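Local coordinates for envelope glycoprotein (Thogoto virus, PDB 5XEA), which probably attaches the virus to a host-cell receptor and later induces fusion of the virion with the host membrane, at residues H72-R77 with F181-D186; A44-A49 with K185-L190; L81-S86 with C142-S147. All blocks are in the same frame, centred on the assembly; numbering follows the deposited sequence.

Contact 1 of 3, residues H72-R77 with F181-D186. With NAG (2-acetamido-2-deoxy-beta-D-glucopyranose), chain E; NAG (2-acetamido-2-deoxy-beta-D-glucopyranose), chain C.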
loop_
_atom_site.group_PDB
_atom_site.type_symbol
_atom_site.label_atom_id
_atom_site.label_comp_id
_atom_site.label_asym_id
_atom_site.label_seq_id
_atom_site.Cartn_x
_atom_site.Cartn_y
_atom_site.Cartn_z
ATOM N N HIS B 72 24.715 -23.659 -19.690
ATOM C CA HIS B 72 24.018 -23.802 -18.413
ATOM C C HIS B 72 24.053 -25.245 -17.922
ATOM O O HIS B 72 23.815 -26.169 -18.699
ATOM C CB HIS B 72 22.581 -23.335 -18.549
ATOM C CG HIS B 72 22.469 -21.905 -18.956
ATOM N ND1 HIS B 72 23.185 -20.904 -18.333
ATOM C CD2 HIS B 72 21.748 -21.308 -19.936
ATOM C CE1 HIS B 72 22.899 -19.746 -18.905
ATOM N NE2 HIS B 72 22.026 -19.963 -19.875
ATOM N N TYR B 73 24.353 -25.431 -16.633
ATOM C CA TYR B 73 24.316 -26.742 -15.984
ATOM C C TYR B 73 23.497 -26.652 -14.700
ATOM O O TYR B 73 24.028 -26.833 -13.599
ATOM C CB TYR B 73 25.723 -27.257 -15.670
ATOM C CG TYR B 73 26.581 -27.514 -16.886
ATOM C CD1 TYR B 73 26.719 -28.799 -17.409
ATOM C CD2 TYR B 73 27.269 -26.471 -17.505
ATOM C CE1 TYR B 73 27.512 -29.039 -18.523
ATOM C CE2 TYR B 73 28.040 -26.697 -18.611
ATOM C CZ TYR B 73 28.167 -27.984 -19.121
ATOM O OH TYR B 73 28.960 -28.202 -20.232
ATOM N N PRO B 74 22.201 -26.376 -14.806
ATOM C CA PRO B 74 21.385 -26.223 -13.609
ATOM C C PRO B 74 21.459 -27.479 -12.760
ATOM O O PRO B 74 21.525 -28.589 -13.304
ATOM C CB PRO B 74 19.970 -26.013 -14.172
ATOM C CG PRO B 74 20.020 -26.707 -15.497
ATOM C CD PRO B 74 21.385 -26.403 -16.032
ATOM N N PRO B 75 21.482 -27.348 -11.433
ATOM C CA PRO B 75 21.597 -28.543 -10.584
ATOM C C PRO B 75 20.376 -29.438 -10.707
ATOM O O PRO B 75 19.251 -28.977 -10.903
ATOM C CB PRO B 75 21.736 -27.972 -9.166
ATOM C CG PRO B 75 21.118 -26.598 -9.244
ATOM C CD PRO B 75 21.349 -26.104 -10.642
ATOM N N SER B 76 20.628 -30.740 -10.636
ATOM C CA SER B 76 19.575 -31.729 -10.507
ATOM C C SER B 76 18.895 -31.585 -9.145
ATOM O O SER B 76 19.393 -30.915 -8.234
ATOM C CB SER B 76 20.151 -33.135 -10.642
ATOM O OG SER B 76 20.977 -33.388 -9.518
ATOM N N ARG B 77 17.748 -32.242 -9.000
ATOM C CA ARG B 77 17.046 -32.184 -7.719
ATOM C C ARG B 77 17.924 -32.701 -6.583
ATOM O O ARG B 77 18.022 -32.071 -5.524
ATOM C CB ARG B 77 15.741 -32.968 -7.806
ATOM C CG ARG B 77 14.941 -32.978 -6.528
ATOM C CD ARG B 77 13.640 -33.696 -6.768
ATOM N NE ARG B 77 12.717 -33.589 -5.649
ATOM C CZ ARG B 77 11.393 -33.623 -5.760
ATOM N NH1 ARG B 77 10.826 -33.754 -6.944
ATOM N NH2 ARG B 77 10.650 -33.504 -4.677
ATOM N N PHE B 181 9.622 -29.026 -7.959
ATOM C CA PHE B 181 10.959 -28.918 -8.527
ATOM C C PHE B 181 10.843 -28.613 -10.007
ATOM O O PHE B 181 10.132 -29.312 -10.737
ATOM C CB PHE B 181 11.797 -30.187 -8.346
ATOM C CG PHE B 181 13.156 -30.101 -9.010
ATOM C CD1 PHE B 181 14.218 -29.471 -8.369
ATOM C CD2 PHE B 181 13.365 -30.621 -10.276
ATOM C CE1 PHE B 181 15.464 -29.368 -8.978
ATOM C CE2 PHE B 181 14.622 -30.527 -10.895
ATOM C CZ PHE B 181 15.668 -29.897 -10.243
ATOM N N TRP B 182 11.557 -27.582 -10.452
ATOM C CA TRP B 182 11.636 -27.318 -11.873
ATOM C C TRP B 182 12.957 -26.636 -12.185
ATOM O O TRP B 182 13.632 -26.081 -11.314
ATOM C CB TRP B 182 10.453 -26.484 -12.376
ATOM C CG TRP B 182 10.486 -25.026 -12.018
ATOM C CD1 TRP B 182 10.929 -24.002 -12.811
ATOM C CD2 TRP B 182 10.024 -24.423 -10.803
ATOM N NE1 TRP B 182 10.788 -22.805 -12.155
ATOM C CE2 TRP B 182 10.230 -23.031 -10.925
ATOM C CE3 TRP B 182 9.463 -24.921 -9.622
ATOM C CZ2 TRP B 182 9.906 -22.137 -9.913
ATOM C CZ3 TRP B 182 9.138 -24.026 -8.615
ATOM C CH2 TRP B 182 9.362 -22.653 -8.768
ATOM N N THR B 183 13.310 -26.704 -13.449
ATOM C CA THR B 183 14.566 -26.186 -13.949
ATOM C C THR B 183 14.266 -25.206 -15.068
ATOM O O THR B 183 13.366 -25.435 -15.878
ATOM C CB THR B 183 15.447 -27.322 -14.442
ATOM O OG1 THR B 183 15.923 -28.068 -13.314
ATOM C CG2 THR B 183 16.619 -26.791 -15.239
ATOM N N GLU B 184 15.021 -24.110 -15.101
ATOM C CA GLU B 184 14.799 -23.065 -16.093
ATOM C C GLU B 184 16.122 -22.367 -16.376
ATOM O O GLU B 184 16.629 -21.632 -15.526
ATOM C CB GLU B 184 13.743 -22.079 -15.592
ATOM C CG GLU B 184 13.269 -21.094 -16.634
ATOM C CD GLU B 184 12.079 -20.281 -16.144
ATOM O OE1 GLU B 184 11.584 -20.567 -15.027
ATOM O OE2 GLU B 184 11.644 -19.363 -16.875
ATOM N N LYS B 185 16.679 -22.607 -17.563
ATOM C CA LYS B 185 17.940 -22.009 -18.023
ATOM C C LYS B 185 19.038 -22.429 -17.054
ATOM O O LYS B 185 19.321 -23.635 -16.982
ATOM C CB LYS B 185 17.732 -20.502 -18.195
ATOM C CG LYS B 185 16.574 -20.103 -19.064
ATOM C CD LYS B 185 16.841 -18.749 -19.676
ATOM C CE LYS B 185 15.641 -18.153 -20.374
ATOM N NZ LYS B 185 14.679 -17.580 -19.369
ATOM N N ASP B 186 19.661 -21.510 -16.306
ATOM C CA ASP B 186 20.752 -21.802 -15.389
ATOM C C ASP B 186 20.287 -22.210 -13.993
ATOM O O ASP B 186 21.093 -22.755 -13.228
ATOM C CB ASP B 186 21.652 -20.562 -15.300
ATOM C CG ASP B 186 20.894 -19.306 -14.862
ATOM O OD1 ASP B 186 19.696 -19.151 -15.224
ATOM O OD2 ASP B 186 21.509 -18.476 -14.132
HETATM C C1 NAG E . 7.947 -22.629 -15.800
HETATM C C2 NAG E . 7.652 -24.100 -15.490
HETATM C C3 NAG E . 8.717 -24.987 -16.104
HETATM C C4 NAG E . 8.602 -24.945 -17.617
HETATM C C5 NAG E . 8.692 -23.508 -18.137
HETATM C C6 NAG E . 7.564 -23.120 -19.070
HETATM C C7 NAG E . 6.469 -24.136 -13.334
HETATM C C8 NAG E . 6.587 -24.402 -11.864
HETATM N N2 NAG E . 7.580 -24.316 -14.053
HETATM O O3 NAG E . 8.539 -26.319 -15.637
HETATM O O4 NAG E . 9.654 -25.711 -18.195
HETATM O O5 NAG E . 8.750 -22.511 -17.092
HETATM O O6 NAG E . 6.478 -24.037 -19.003
HETATM O O7 NAG E . 5.417 -23.773 -13.847
HETATM C C1 NAG C . 5.860 -17.853 -14.867
HETATM C C2 NAG C . 5.573 -18.335 -16.294
HETATM C C3 NAG C . 5.560 -19.868 -16.365
HETATM C C4 NAG C . 6.807 -20.467 -15.727
HETATM C C5 NAG C . 6.925 -19.918 -14.305
HETATM C C6 NAG C . 8.159 -20.359 -13.556
HETATM C C7 NAG C . 4.216 -16.781 -17.623
HETATM C C8 NAG C . 2.830 -16.359 -17.997
HETATM N N2 NAG C . 4.304 -17.798 -16.761
HETATM O O3 NAG C . 5.450 -20.279 -17.724
HETATM O O4 NAG C . 6.691 -21.888 -15.747
HETATM O O5 NAG C . 7.014 -18.491 -14.369
HETATM O O6 NAG C . 9.276 -19.557 -13.913
HETATM O O7 NAG C . 5.212 -16.228 -18.082
#
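Arg77 lies over one face of the Phe181 ring, its CB 3.7 Å from the ring centroid and only 8° off the normal, a well-centred CH-pi contact. CG of Arg77 is anti to the backbone N (chi1 180°), and the extended chain slides past the phenylalanine in the opposite direction until NH1 stands 4.0 Å from Phe181 CB. The carbonyl of Pro75 meets the same ring at its edge, in plane, with O 3.8 Å from CZ; this oxygen also accepts a hydrogen bond from Ser188. Packing is tightest at Pro74, where CG presses to 3.4 Å from Thr183 CG2, the two side chains crossing at about a right angle. Pro74 CA also makes a CA-H...O contact of 3.5 Å with Asp186 O.

Toward solvent the contact thins out. The exposed His72 ring lies with one face toward the backbone N of Asp186 and brings ND1 to 3.4 Å from Asp186 CB, but its hydrogen bond goes to Thr48. Lys185 sends its chain away, while Glu184 OE1 accepts a 2.8 Å hydrogen bond from O6 of an N-acetylglucosamine (chain C). Ser76 caps the N-terminus of helix 77-86 through Glu79 N, and the whole is a strand-to-helix connection, rich in proline, laid against an edge strand and the turn of the beta-hairpin 180-192.

Contact 2 of 3, residues A44-A49 with K185-L190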
loop_
_atom_site.group_PDB
_atom_site.type_symbol
_atom_site.label_atom_id
_atom_site.label_comp_id
_atom_site.label_asym_id
_atom_site.label_seq_id
_atom_site.Cartn_x
_atom_site.Cartn_y
_atom_site.Cartn_z
ATOM N N ALA B 44 16.888 -22.394 -4.282
ATOM C CA ALA B 44 17.150 -22.050 -5.673
ATOM C C ALA B 44 18.650 -22.051 -5.919
ATOM O O ALA B 44 19.410 -21.440 -5.163
ATOM C CB ALA B 44 16.555 -20.689 -6.041
ATOM N N GLY B 45 19.068 -22.731 -6.972
ATOM C CA GLY B 45 20.477 -22.815 -7.311
ATOM C C GLY B 45 20.714 -22.616 -8.793
ATOM O O GLY B 45 19.878 -22.958 -9.629
ATOM N N TYR B 46 21.886 -22.051 -9.109
ATOM C CA TYR B 46 22.284 -21.812 -10.489
ATOM C C TYR B 46 23.718 -22.268 -10.691
ATOM O O TYR B 46 24.517 -22.292 -9.752
ATOM C CB TYR B 46 22.139 -20.324 -10.898
ATOM C CG TYR B 46 23.067 -19.361 -10.190
ATOM C CD1 TYR B 46 24.308 -19.023 -10.732
ATOM C CD2 TYR B 46 22.695 -18.776 -8.983
ATOM C CE1 TYR B 46 25.154 -18.149 -10.076
ATOM C CE2 TYR B 46 23.538 -17.904 -8.322
ATOM C CZ TYR B 46 24.764 -17.587 -8.870
ATOM O OH TYR B 46 25.590 -16.706 -8.197
ATOM N N ARG B 47 24.030 -22.627 -11.932
ATOM C CA ARG B 47 25.385 -23.012 -12.311
ATOM C C ARG B 47 25.521 -22.846 -13.814
ATOM O O ARG B 47 24.673 -23.333 -14.572
ATOM C CB ARG B 47 25.689 -24.452 -11.898
ATOM C CG ARG B 47 27.062 -24.981 -12.355
ATOM C CD ARG B 47 27.314 -26.313 -11.664
ATOM N NE ARG B 47 26.297 -27.283 -12.046
ATOM C CZ ARG B 47 26.104 -28.455 -11.452
ATOM N NH1 ARG B 47 26.870 -28.827 -10.435
ATOM N NH2 ARG B 47 25.142 -29.258 -11.898
ATOM N N THR B 48 26.584 -22.176 -14.232
ATOM C CA THR B 48 26.849 -21.937 -15.647
ATOM C C THR B 48 28.351 -21.996 -15.873
ATOM O O THR B 48 29.147 -21.641 -14.992
ATOM C CB THR B 48 26.251 -20.571 -16.072
ATOM O OG1 THR B 48 24.820 -20.654 -16.052
ATOM C CG2 THR B 48 26.701 -20.146 -17.440
ATOM N N ALA B 49 28.741 -22.451 -17.064
ATOM C CA ALA B 49 30.134 -22.428 -17.489
ATOM C C ALA B 49 30.311 -21.426 -18.627
ATOM O O ALA B 49 29.434 -21.290 -19.484
ATOM C CB ALA B 49 30.596 -23.824 -17.936
ATOM N N LYS B 185 16.679 -22.607 -17.563
ATOM C CA LYS B 185 17.940 -22.009 -18.023
ATOM C C LYS B 185 19.038 -22.429 -17.054
ATOM O O LYS B 185 19.321 -23.635 -16.982
ATOM C CB LYS B 185 17.732 -20.502 -18.195
ATOM C CG LYS B 185 16.574 -20.103 -19.064
ATOM C CD LYS B 185 16.841 -18.749 -19.676
ATOM C CE LYS B 185 15.641 -18.153 -20.374
ATOM N NZ LYS B 185 14.679 -17.580 -19.369
ATOM N N ASP B 186 19.661 -21.510 -16.306
ATOM C CA ASP B 186 20.752 -21.802 -15.389
ATOM C C ASP B 186 20.287 -22.210 -13.993
ATOM O O ASP B 186 21.093 -22.755 -13.228
ATOM C CB ASP B 186 21.652 -20.562 -15.300
ATOM C CG ASP B 186 20.894 -19.306 -14.862
ATOM O OD1 ASP B 186 19.696 -19.151 -15.224
ATOM O OD2 ASP B 186 21.509 -18.476 -14.132
ATOM N N PHE B 187 19.015 -21.978 -13.658
ATOM C CA PHE B 187 18.471 -22.171 -12.325
ATOM C C PHE B 187 17.677 -23.468 -12.240
ATOM O O PHE B 187 16.995 -23.873 -13.186
ATOM C CB PHE B 187 17.550 -20.998 -11.936
ATOM C CG PHE B 187 18.209 -19.964 -11.060
ATOM C CD1 PHE B 187 18.179 -20.076 -9.686
ATOM C CD2 PHE B 187 18.873 -18.884 -11.618
ATOM C CE1 PHE B 187 18.786 -19.118 -8.871
ATOM C CE2 PHE B 187 19.494 -17.929 -10.818
ATOM C CZ PHE B 187 19.450 -18.049 -9.447
ATOM N N SER B 188 17.755 -24.100 -11.077
ATOM C CA SER B 188 16.711 -25.017 -10.639
ATOM C C SER B 188 16.118 -24.516 -9.328
ATOM O O SER B 188 16.783 -23.816 -8.555
ATOM C CB SER B 188 17.250 -26.447 -10.477
ATOM O OG SER B 188 17.735 -26.934 -11.721
ATOM N N TYR B 189 14.863 -24.884 -9.086
ATOM C CA TYR B 189 14.100 -24.424 -7.936
ATOM C C TYR B 189 13.451 -25.606 -7.235
ATOM O O TYR B 189 12.839 -26.465 -7.879
ATOM C CB TYR B 189 12.998 -23.444 -8.338
ATOM C CG TYR B 189 13.461 -22.288 -9.182
ATOM C CD1 TYR B 189 13.742 -21.056 -8.610
ATOM C CD2 TYR B 189 13.593 -22.426 -10.551
ATOM C CE1 TYR B 189 14.161 -19.979 -9.388
ATOM C CE2 TYR B 189 14.019 -21.349 -11.347
ATOM C CZ TYR B 189 14.297 -20.134 -10.753
ATOM O OH TYR B 189 14.714 -19.089 -11.546
ATOM N N LEU B 190 13.569 -25.630 -5.914
ATOM C CA LEU B 190 12.886 -26.617 -5.081
ATOM C C LEU B 190 12.064 -25.879 -4.024
ATOM O O LEU B 190 12.619 -25.109 -3.231
ATOM C CB LEU B 190 13.891 -27.572 -4.426
ATOM C CG LEU B 190 13.323 -28.668 -3.509
ATOM C CD1 LEU B 190 12.377 -29.612 -4.249
ATOM C CD2 LEU B 190 14.467 -29.428 -2.880
HETATM O O HOH W 1 24.346 -18.384 -14.591
#
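The Phe187 ring takes Tyr46 CB over the centre of one face, in a CH-pi contact 3.6 Å from the centroid, and meets Ala44 CB at its edge, 3.9 Å from CE1. The two aromatic side chains lie side by side and point the same way, yet their planes differ by 41°, so the rings meet obliquely; Tyr46 CD2 comes to 3.4 Å from Phe187 CZ. Tyr46 CG sits between the backbone N and the carbonyl carbon (chi1 66°), the crowded position, and this starts its ring alongside that of Phe187. Tyr189 adds CD1, which touches Ala44 CB, to the same apolar patch, and its ring stacks on Trp182. Val426 and Ser429 of helix 421-437 pack against this aromatic face.

The strands that carry the rings form an antiparallel ladder, in which strand 187-192 joins strand 40-56 of the large antiparallel sheet. Gly45 and Ser188 form its hydrogen-bonded pair: Gly45 N donates to Ser188 O, and Ser188 N returns a 2.8 Å bond to Gly45 O. The flanking pairs Ala44-Tyr189 and Tyr46-Phe187 are non-hydrogen-bonded, and CA-H...O contacts accompany them.

Past the last pair, Arg47 N reaches Asp186 O at 3.2 Å, the donor tilted 25° from the carbonyl plane. The Asp186 carboxylate is linked to Thr48 through one water, which donates to OD2 and lies 2.7 Å from Thr48 OG1. That hydroxyl also approaches Asp186 CB closely. On the sheet face carrying Arg47 and Ser188, the guanidinium forms a salt bridge with Glu79, and the Ser188 side chain packs on Leu80 of helix 77-86.

Contact 3 of 3, residues L81-S86 with C142-S147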
loop_
_atom_site.group_PDB
_atom_site.type_symbol
_atom_site.label_atom_id
_atom_site.label_comp_id
_atom_site.label_asym_id
_atom_site.label_seq_id
_atom_site.Cartn_x
_atom_site.Cartn_y
_atom_site.Cartn_z
ATOM N N LEU B 81 19.206 -30.443 -3.411
ATOM C CA LEU B 81 19.044 -30.852 -2.020
ATOM C C LEU B 81 20.368 -30.791 -1.266
ATOM O O LEU B 81 20.438 -30.259 -0.152
ATOM C CB LEU B 81 18.436 -32.255 -1.957
ATOM C CG LEU B 81 16.910 -32.303 -2.098
ATOM C CD1 LEU B 81 16.416 -33.711 -2.402
ATOM C CD2 LEU B 81 16.223 -31.759 -0.844
ATOM N N LEU B 82 21.443 -31.303 -1.871
ATOM C CA LEU B 82 22.736 -31.261 -1.199
ATOM C C LEU B 82 23.249 -29.832 -1.091
ATOM O O LEU B 82 23.845 -29.454 -0.075
ATOM C CB LEU B 82 23.737 -32.153 -1.934
ATOM C CG LEU B 82 25.188 -32.116 -1.442
ATOM C CD1 LEU B 82 25.292 -32.414 0.046
ATOM C CD2 LEU B 82 26.059 -33.087 -2.258
ATOM N N TRP B 83 23.019 -29.017 -2.128
ATOM C CA TRP B 83 23.433 -27.619 -2.065
ATOM C C TRP B 83 22.729 -26.893 -0.931
ATOM O O TRP B 83 23.360 -26.157 -0.165
ATOM C CB TRP B 83 23.138 -26.907 -3.390
ATOM C CG TRP B 83 23.987 -27.314 -4.575
ATOM C CD1 TRP B 83 24.789 -28.421 -4.691
ATOM C CD2 TRP B 83 24.094 -26.607 -5.821
ATOM N NE1 TRP B 83 25.383 -28.439 -5.936
ATOM C CE2 TRP B 83 24.978 -27.336 -6.643
ATOM C CE3 TRP B 83 23.529 -25.425 -6.317
ATOM C CZ2 TRP B 83 25.304 -26.927 -7.936
ATOM C CZ3 TRP B 83 23.857 -25.017 -7.607
ATOM C CH2 TRP B 83 24.742 -25.767 -8.397
ATOM N N GLY B 84 21.418 -27.095 -0.806
ATOM C CA GLY B 84 20.664 -26.397 0.228
ATOM C C GLY B 84 21.132 -26.737 1.634
ATOM O O GLY B 84 21.328 -25.850 2.473
ATOM N N SER B 85 21.333 -28.027 1.906
ATOM C CA SER B 85 21.772 -28.425 3.241
ATOM C C SER B 85 23.206 -27.983 3.512
ATOM O O SER B 85 23.497 -27.432 4.580
ATOM C CB SER B 85 21.624 -29.936 3.420
ATOM O OG SER B 85 22.038 -30.627 2.259
ATOM N N SER B 86 24.113 -28.181 2.552
ATOM C CA SER B 86 25.501 -27.781 2.766
ATOM C C SER B 86 25.701 -26.277 2.677
ATOM O O SER B 86 26.692 -25.768 3.206
ATOM C CB SER B 86 26.413 -28.468 1.749
ATOM O OG SER B 86 26.017 -28.147 0.425
ATOM N N CYS B 142 28.404 -20.394 -9.828
ATOM C CA CYS B 142 27.323 -21.138 -9.194
ATOM C C CYS B 142 26.918 -20.419 -7.921
ATOM O O CYS B 142 27.669 -19.601 -7.379
ATOM C CB CYS B 142 27.732 -22.587 -8.910
ATOM S SG CYS B 142 29.131 -22.743 -7.781
ATOM N N GLY B 143 25.723 -20.725 -7.451
ATOM C CA GLY B 143 25.230 -20.095 -6.241
ATOM C C GLY B 143 23.969 -20.788 -5.786
ATOM O O GLY B 143 23.305 -21.487 -6.562
ATOM N N VAL B 144 23.640 -20.589 -4.510
ATOM C CA VAL B 144 22.483 -21.256 -3.922
ATOM C C VAL B 144 21.894 -20.346 -2.854
ATOM O O VAL B 144 22.621 -19.619 -2.166
ATOM C CB VAL B 144 22.854 -22.637 -3.347
ATOM C CG1 VAL B 144 23.860 -22.495 -2.202
ATOM C CG2 VAL B 144 21.600 -23.401 -2.874
ATOM N N THR B 145 20.569 -20.369 -2.737
ATOM C CA THR B 145 19.880 -19.741 -1.623
ATOM C C THR B 145 18.837 -20.706 -1.078
ATOM O O THR B 145 18.262 -21.514 -1.814
ATOM C CB THR B 145 19.205 -18.403 -2.019
ATOM O OG1 THR B 145 18.890 -17.650 -0.841
ATOM C CG2 THR B 145 17.906 -18.638 -2.791
ATOM N N THR B 146 18.609 -20.616 0.226
ATOM C CA THR B 146 17.486 -21.280 0.887
ATOM C C THR B 146 16.750 -20.194 1.652
ATOM O O THR B 146 17.310 -19.600 2.579
ATOM C CB THR B 146 17.940 -22.394 1.831
ATOM O OG1 THR B 146 18.848 -21.855 2.804
ATOM C CG2 THR B 146 18.618 -23.519 1.059
ATOM N N SER B 147 15.529 -19.893 1.234
ATOM C CA SER B 147 14.845 -18.742 1.809
ATOM C C SER B 147 13.384 -19.071 2.051
ATOM O O SER B 147 12.773 -19.829 1.285
ATOM C CB SER B 147 14.940 -17.503 0.900
ATOM O OG SER B 147 16.303 -17.230 0.549
#
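Apolar contacts join Trp83 and Gly84 of helix 77-86 to Val144 and Thr146 of strand 133-156. Trp83 CB lies 3.9 Å from Val144 CG2, a methyl carried anti to the backbone N, and the two side chains cross at a slant. With Trp83 CG anti to the carbonyl carbon (chi1 -70°), the indole extends from there toward Cys142: CE3 passes near Val144 CB, and CH2 stands 4.4 Å from Cys142 CB. Gly84, with no side chain, brings its CA to 3.6 Å from Thr146 CG2. In this way a short helix packs across one face of the large antiparallel sheet; the axes of segments 81-86 and 142-147 run 70° apart and approach to 8.0 Å.

One polar group approaches the indole: Gly143 O lies 3.7 Å from Trp83 CZ3, oblique to the ring, and is itself taken by the backbone of Tyr46 on the adjacent strand.

Side-chain hydrogen bonds also form within each segment. Ser86 OG donates a short bond of 2.6 Å to Leu82 O, which also accepts from Ser86 N, the two donors arriving from opposite faces of the carbonyl plane. On the strand, Thr145 OG1 donates to Ser147 OG on the side turned from the helix.

A disulfide joins Cys142 to Cys89, in the strand that follows the helix; Trp83 packs on Cys89, and its ring meets that of Trp116 with planes about 80° apart.

All three contacts reach the same antiparallel sheet, and strand 40-56 stands between the hairpin of contacts 1 and 2 and the strand of contact 3. Contacts 1 and 2 have centres about 4 Å apart and share Lys185 and Asp186; Ser188 OG of contact 2 lies 2.7 Å from Thr183 OG1 of contact 1, a probable hydrogen bond. Contact 3 is centred about 10 Å from contact 2, joined to it by Ala44 O and Thr145 N at 2.9 Å, with Arg47 NH1 3.5 Å from Trp83 CZ2. Pro75 CG, 3.6 Å from Trp83 CZ3, connects contacts 1 and 3. The N-linked glycan lies beside contact 1, with the side chain of Tyr189 about 6 Å from a bound N-acetylglucosamine.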